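Local coordinates for filamentation induced by cAMP protein Fic (Desulfovibrio alaskensis, PDB 4RGL) that belongs to the Fic/DOC family of largely helical proteins and also carries a C-terminal domain of the helix-turn-helix type, at residues E222-V227 against T238-F243. Sequence-based numbering, arbitrary orientation.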
ATOM      1  N   GLU A 222       1.572  17.595  -9.188  1.00 82.15           N
ATOM      2  CA  GLU A 222       1.578  19.036  -9.482  1.00 83.26           C
ATOM      3  C   GLU A 222       0.447  19.760  -8.709  1.00 88.16           C
ATOM      4  O   GLU A 222       0.691  20.810  -8.112  1.00 87.42           O
ATOM      5  CB  GLU A 222       1.441  19.288 -10.997  1.00 86.11           C
ATOM      6  CG  GLU A 222       1.624  20.752 -11.388  1.00 98.84           C
ATOM      7  CD  GLU A 222       1.386  21.056 -12.858  1.00125.13           C
ATOM      8  OE1 GLU A 222       0.263  20.784 -13.346  1.00123.47           O
ATOM      9  OE2 GLU A 222       2.274  21.682 -13.483  1.00115.37           O
ATOM     10  N   ASP A 223      -0.788  19.169  -8.698  1.00 85.34           N
ATOM     11  CA  ASP A 223      -1.937  19.747  -7.981  1.00 85.73           C
ATOM     12  C   ASP A 223      -1.747  19.625  -6.478  1.00 87.19           C
ATOM     13  O   ASP A 223      -2.067  20.558  -5.740  1.00 86.67           O
ATOM     14  CB  ASP A 223      -3.253  19.058  -8.404  1.00 89.31           C
ATOM     15  CG  ASP A 223      -3.625  19.253  -9.870  1.00108.48           C
ATOM     16  OD1 ASP A 223      -2.696  19.375 -10.712  1.00110.94           O
ATOM     17  OD2 ASP A 223      -4.830  19.182 -10.190  1.00116.52           O
ATOM     18  N   TYR A 224      -1.221  18.464  -6.016  1.00 82.07           N
ATOM     19  CA  TYR A 224      -0.958  18.204  -4.599  1.00 80.44           C
ATOM     20  C   TYR A 224      -0.116  19.322  -3.997  1.00 84.71           C
ATOM     21  O   TYR A 224      -0.573  19.999  -3.074  1.00 84.69           O
ATOM     22  CB  TYR A 224      -0.257  16.840  -4.428  1.00 79.82           C
ATOM     23  CG  TYR A 224       0.349  16.608  -3.060  1.00 80.40           C
ATOM     24  CD1 TYR A 224      -0.458  16.392  -1.947  1.00 82.12           C
ATOM     25  CD2 TYR A 224       1.724  16.431  -2.908  1.00 80.76           C
ATOM     26  CE1 TYR A 224       0.092  16.107  -0.695  1.00 82.03           C
ATOM     27  CE2 TYR A 224       2.282  16.117  -1.668  1.00 81.10           C
ATOM     28  CZ  TYR A 224       1.463  15.958  -0.564  1.00 88.69           C
ATOM     29  OH  TYR A 224       2.010  15.648   0.658  1.00 89.58           O
ATOM     30  N   TYR A 225       1.066  19.600  -4.602  1.00 81.12           N
ATOM     31  CA  TYR A 225       1.966  20.654  -4.123  1.00 80.82           C
ATOM     32  C   TYR A 225       1.359  22.064  -4.327  1.00 86.73           C
ATOM     33  O   TYR A 225       1.635  22.961  -3.531  1.00 86.10           O
ATOM     34  CB  TYR A 225       3.337  20.565  -4.819  1.00 80.98           C
ATOM     35  CG  TYR A 225       4.179  19.388  -4.363  1.00 80.57           C
ATOM     36  CD1 TYR A 225       4.566  19.257  -3.030  1.00 81.75           C
ATOM     37  CD2 TYR A 225       4.719  18.495  -5.285  1.00 80.72           C
ATOM     38  CE1 TYR A 225       5.392  18.215  -2.615  1.00 81.56           C
ATOM     39  CE2 TYR A 225       5.570  17.464  -4.884  1.00 80.65           C
ATOM     40  CZ  TYR A 225       5.896  17.321  -3.544  1.00 87.06           C
ATOM     41  OH  TYR A 225       6.729  16.305  -3.138  1.00 86.16           O
ATOM     42  N   ARG A 226       0.525  22.252  -5.387  1.00 85.41           N
ATOM     43  CA  ARG A 226      -0.113  23.556  -5.655  1.00 86.92           C
ATOM     44  C   ARG A 226      -1.198  23.858  -4.601  1.00 91.90           C
ATOM     45  O   ARG A 226      -1.261  24.980  -4.090  1.00 91.29           O
ATOM     46  CB  ARG A 226      -0.716  23.592  -7.072  1.00 88.83           C
ATOM     47  CG  ARG A 226      -1.148  25.000  -7.516  1.00101.75           C
ATOM     48  CD  ARG A 226      -1.733  25.020  -8.929  1.00114.55           C
ATOM     49  NE  ARG A 226      -3.010  24.300  -9.015  1.00123.92           N
ATOM     50  CZ  ARG A 226      -3.149  23.097  -9.568  1.00136.31           C
ATOM     51  NH1 ARG A 226      -2.109  22.497 -10.136  1.00122.38           N
ATOM     52  NH2 ARG A 226      -4.337  22.509  -9.598  1.00122.17           N
ATOM     53  N   VAL A 227      -2.039  22.844  -4.262  1.00 89.87           N
ATOM     54  CA  VAL A 227      -3.079  22.985  -3.229  1.00 90.68           C
ATOM     55  C   VAL A 227      -2.424  23.158  -1.865  1.00 94.25           C
ATOM     56  O   VAL A 227      -2.861  23.988  -1.068  1.00 94.54           O
ATOM     57  CB  VAL A 227      -4.053  21.782  -3.230  1.00 94.51           C
ATOM     58  N   THR A 238      -8.315  23.766   5.054  1.00 98.43           N
ATOM     59  CA  THR A 238      -9.561  23.339   4.392  1.00 98.20           C
ATOM     60  C   THR A 238      -9.306  22.807   2.916  1.00 98.96           C
ATOM     61  O   THR A 238      -9.705  21.680   2.612  1.00 98.65           O
ATOM     62  CB  THR A 238     -10.582  24.493   4.389  1.00106.48           C
ATOM     63  OG1 THR A 238     -10.811  24.908   5.736  1.00105.76           O
ATOM     64  CG2 THR A 238     -11.900  24.109   3.728  1.00105.34           C
ATOM     65  N   PRO A 239      -8.670  23.602   1.996  1.00 92.93           N
ATOM     66  CA  PRO A 239      -8.513  23.119   0.606  1.00 91.24           C
ATOM     67  C   PRO A 239      -7.650  21.852   0.520  1.00 90.90           C
ATOM     68  O   PRO A 239      -7.902  20.993  -0.334  1.00 90.24           O
ATOM     69  CB  PRO A 239      -7.842  24.300  -0.106  1.00 93.20           C
ATOM     70  CG  PRO A 239      -7.240  25.120   0.989  1.00 98.13           C
ATOM     71  CD  PRO A 239      -8.149  24.974   2.150  1.00 94.77           C
ATOM     72  N   PHE A 240      -6.638  21.729   1.407  1.00 83.95           N
ATOM     73  CA  PHE A 240      -5.782  20.544   1.455  1.00 81.22           C
ATOM     74  C   PHE A 240      -6.582  19.326   1.940  1.00 83.22           C
ATOM     75  O   PHE A 240      -6.429  18.227   1.393  1.00 82.09           O
ATOM     76  CB  PHE A 240      -4.561  20.792   2.369  1.00 81.78           C
ATOM     77  CG  PHE A 240      -3.661  19.587   2.549  1.00 81.67           C
ATOM     78  CD1 PHE A 240      -2.715  19.256   1.584  1.00 83.29           C
ATOM     79  CD2 PHE A 240      -3.720  18.820   3.707  1.00 83.34           C
ATOM     80  CE1 PHE A 240      -1.880  18.146   1.753  1.00 82.93           C
ATOM     81  CE2 PHE A 240      -2.880  17.716   3.877  1.00 85.04           C
ATOM     82  CZ  PHE A 240      -1.960  17.390   2.903  1.00 82.02           C
ATOM     83  N   VAL A 241      -7.453  19.530   2.955  1.00 79.01           N
ATOM     84  CA  VAL A 241      -8.295  18.464   3.502  1.00 78.56           C
ATOM     85  C   VAL A 241      -9.246  17.952   2.411  1.00 79.87           C
ATOM     86  O   VAL A 241      -9.369  16.741   2.227  1.00 78.08           O
ATOM     87  CB  VAL A 241      -9.072  18.945   4.759  1.00 83.96           C
ATOM     88  CG1 VAL A 241      -9.999  17.850   5.286  1.00 84.24           C
ATOM     89  CG2 VAL A 241      -8.109  19.405   5.849  1.00 83.46           C
ATOM     90  N   GLU A 242      -9.833  18.881   1.620  1.00 75.95           N
ATOM     91  CA  GLU A 242     -10.684  18.516   0.484  1.00 75.84           C
ATOM     92  C   GLU A 242      -9.912  17.670  -0.522  1.00 77.38           C
ATOM     93  O   GLU A 242     -10.435  16.669  -1.010  1.00 76.75           O
ATOM     94  CB  GLU A 242     -11.245  19.773  -0.211  1.00 78.48           C
ATOM     95  CG  GLU A 242     -12.335  20.495   0.568  1.00 87.75           C
ATOM     96  CD  GLU A 242     -12.941  21.675  -0.176  1.00106.72           C
ATOM     97  OE1 GLU A 242     -12.430  22.018  -1.267  1.00 96.55           O
ATOM     98  OE2 GLU A 242     -13.935  22.246   0.325  1.00105.32           O
ATOM     99  N   PHE A 243      -8.650  18.074  -0.836  1.00 72.65           N
ATOM    100  CA  PHE A 243      -7.819  17.356  -1.801  1.00 71.24           C
ATOM    101  C   PHE A 243      -7.508  15.961  -1.309  1.00 74.09           C
ATOM    102  O   PHE A 243      -7.673  14.996  -2.060  1.00 74.67           O
ATOM    103  CB  PHE A 243      -6.506  18.119  -2.078  1.00 72.38           C
ATOM    104  CG  PHE A 243      -5.609  17.439  -3.098  1.00 73.31           C
ATOM    105  CD1 PHE A 243      -5.742  17.710  -4.457  1.00 76.98           C
ATOM    106  CD2 PHE A 243      -4.659  16.500  -2.700  1.00 74.41           C
ATOM    107  CE1 PHE A 243      -4.933  17.063  -5.399  1.00 77.40           C
ATOM    108  CE2 PHE A 243      -3.870  15.836  -3.646  1.00 76.59           C
ATOM    109  CZ  PHE A 243      -4.009  16.126  -4.989  1.00 75.27           C
TER
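The ring of Phe243 carries the backbone of Tyr224 on one face: Tyr224 CA stands 4.1 Å from the Phe243 ring centroid, 29° off the ring normal, a CH-pi contact. The same phenyl group meets the edge of the Tyr224 ring, near its plane, through CE2, which also touches Tyr224 CB at 3.8 Å. At its other flank, Phe243 CE1 reaches Asp223 CB at 4.0 Å. With CG anti to its backbone N (chi1 -179°), Phe243 reaches across to the helix of Tyr224, whose side chain it crosses at about a right angle.

Tyr224 and Phe240 run side by side, pointing the same way. Tyr224 CE1 lies at the edge of the Phe240 ring, 3.7 Å from Phe240 CE1. Both rings extend toward His176 of helix 168-182, which packs edge-to-face with Phe240 and forms a weak hydrogen bond with Tyr224 OH, which gives the hydroxyl of the buried Tyr224 a polar partner. Arg226 folds back along its helix, and its NH1 gives Asp223 OD1 a weak hydrogen bond of 3.2 Å, part of a salt bridge.

No hydrogen bond links the segments, and their axes approach to 10.0 Å at 156°, a spacing bridged mainly by Tyr224, Phe240 and Phe243. This is apolar packing of an antiparallel helical hairpin, in which helix 221-234 turns back into helix 238-257 and rests against helix 168-182 in the largely helical body of a Fic-family protein.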